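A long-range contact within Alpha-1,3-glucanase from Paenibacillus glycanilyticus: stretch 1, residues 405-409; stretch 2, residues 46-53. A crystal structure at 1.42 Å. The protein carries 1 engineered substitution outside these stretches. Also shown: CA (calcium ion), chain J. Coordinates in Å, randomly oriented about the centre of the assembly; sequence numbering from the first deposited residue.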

# COMPACT_ATOMS: atom_id res chain seq x y z
N ALA A 405 -2.89 5.22 -5.83
CA ALA A 405 -4.29 5.38 -6.25
C ALA A 405 -5.24 4.93 -5.16
O ALA A 405 -4.95 4.01 -4.38
CB ALA A 405 -4.60 4.64 -7.56
N ASP A 406 -6.41 5.58 -5.13
CA ASP A 406 -7.57 5.12 -4.37
C ASP A 406 -7.28 5.01 -2.87
O ASP A 406 -7.36 3.94 -2.26
CB ASP A 406 -8.14 3.83 -4.98
CG ASP A 406 -8.72 4.06 -6.35
OD1 ASP A 406 -9.45 5.06 -6.50
OD2 ASP A 406 -8.44 3.26 -7.27
N THR A 407 -6.94 6.15 -2.28
CA THR A 407 -6.79 6.27 -0.84
C THR A 407 -8.15 6.51 -0.19
O THR A 407 -8.94 7.33 -0.68
CB THR A 407 -5.90 7.47 -0.53
OG1 THR A 407 -6.38 8.58 -1.29
CG2 THR A 407 -4.46 7.17 -0.96
N LEU A 408 -8.41 5.83 0.92
CA LEU A 408 -9.69 6.02 1.60
C LEU A 408 -9.76 7.31 2.41
O LEU A 408 -10.83 7.92 2.49
CB LEU A 408 -10.05 4.82 2.47
CG LEU A 408 -10.36 3.55 1.69
CD1 LEU A 408 -10.95 2.51 2.64
CD2 LEU A 408 -11.31 3.81 0.52
N THR A 409 -8.66 7.73 3.07
CA THR A 409 -8.74 8.80 4.06
C THR A 409 -7.67 9.89 3.99
O THR A 409 -7.71 10.80 4.82
CB THR A 409 -8.70 8.24 5.50
OG1 THR A 409 -7.40 7.67 5.73
CG2 THR A 409 -9.77 7.20 5.73
CA CA J . -12.78 -1.71 -9.96
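Stretch 2 (46-53) AGEASGRS

Stretch 2 has no regular helix or strand. It opens with a type I beta turn from Ala46 to Ala49, closed by a hydrogen bond from Ala49 N to Ala46 O at 3.0 Å. A second backbone bond, Arg52 N to Ala49 O at 2.9 Å, folds the next residues back. The two stretches run in opposite directions: Asp406 CA lies 6.4 Å from Ser50 CA, and Leu408 CA lies 6.9 Å from Glu48 CA.

Asp406 points its CA-to-CB bond toward stretch 2. With chi1 in m and chi2 at -45°, its carboxylate reaches two donors. Asp406 OD2 accepts a nearly straight hydrogen bond from Gly51 N at 2.8 Å. Asp406 OD1 takes Arg52 NE at 2.9 Å, a hydrogen bond that is part of a salt bridge. Gly51 has phi 73°, which by itself favours glycine. Ser50, with chi1 in t, has its CA-to-CB bond directed away. Water 1 links it to the same carboxylate, donating to Asp406 OD2 at 2.7 Å and to Ser50 OG at 3.2 Å.

Arg52 starts sideways, but its end comes nearer to stretch 1. The m, m, t rotamer, with chi4 at 147°, lets all three guanidinium nitrogens find acceptors. Arg52 NH2 donates to Thr407 O at 2.9 Å, near the guanidinium plane. Arg52 NH1 donates to Gly47 O at 2.9 Å, tying the side chain to its own turn. Thr407 therefore contributes its carbonyl here, while its CA-to-CB bond points away.

Leu408, chi1 m and chi2 t, also starts sideways and brings its end closer. Leu408 CD2 packs 3.7 Å from Gly47 O, and Leu408 CD1 lies 3.9 Å from Glu48 OE2. Ser50 O and Ser53 O each bind the calcium ion at 2.4 Å, anchoring the loop around Arg52.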

# COMPACT_ATOMS: atom_id res chain seq x y z
N ALA A 46 -18.64 1.13 -3.79
CA ALA A 46 -17.96 1.85 -4.86
C ALA A 46 -16.76 2.60 -4.31
O ALA A 46 -15.64 2.48 -4.84
CB ALA A 46 -18.92 2.84 -5.54
N GLY A 47 -16.97 3.35 -3.23
CA GLY A 47 -15.90 4.18 -2.69
C GLY A 47 -14.65 3.42 -2.31
O GLY A 47 -13.55 3.97 -2.38
N GLU A 48 -14.80 2.15 -1.93
CA GLU A 48 -13.66 1.34 -1.52
C GLU A 48 -13.08 0.48 -2.64
O GLU A 48 -12.09 -0.22 -2.41
CB GLU A 48 -14.02 0.45 -0.32
CG GLU A 48 -14.31 1.24 0.95
CD GLU A 48 -14.18 0.41 2.21
OE1 GLU A 48 -13.82 -0.78 2.10
OE2 GLU A 48 -14.43 0.95 3.31
N ALA A 49 -13.68 0.51 -3.82
CA ALA A 49 -13.21 -0.30 -4.93
C ALA A 49 -12.04 0.38 -5.64
O ALA A 49 -11.91 1.61 -5.65
CB ALA A 49 -14.34 -0.52 -5.94
N SER A 50 -11.17 -0.44 -6.22
CA SER A 50 -10.21 0.06 -7.19
C SER A 50 -10.94 0.75 -8.34
O SER A 50 -11.91 0.21 -8.88
CB SER A 50 -9.39 -1.12 -7.72
OG SER A 50 -8.31 -0.68 -8.53
N GLY A 51 -10.49 1.95 -8.70
CA GLY A 51 -11.21 2.72 -9.69
C GLY A 51 -12.51 3.30 -9.20
O GLY A 51 -13.25 3.89 -9.99
N ARG A 52 -12.80 3.16 -7.90
CA ARG A 52 -14.05 3.60 -7.29
C ARG A 52 -15.27 2.95 -7.93
O ARG A 52 -16.38 3.50 -7.88
CB ARG A 52 -14.19 5.13 -7.23
CG ARG A 52 -12.95 5.81 -6.69
CD ARG A 52 -12.67 5.46 -5.22
NE ARG A 52 -11.47 6.17 -4.78
CZ ARG A 52 -11.25 6.64 -3.55
NH1 ARG A 52 -12.14 6.45 -2.58
NH2 ARG A 52 -10.13 7.30 -3.30
N SER A 53 -15.10 1.76 -8.51
CA SER A 53 -16.25 1.05 -9.07
C SER A 53 -15.99 -0.45 -9.08
O SER A 53 -14.84 -0.92 -9.11
CB SER A 53 -16.58 1.55 -10.47
OG SER A 53 -17.69 0.86 -11.03
O HOH W 1 -6.28 1.63 -7.67
O HOH W 2 -12.40 7.32 0.20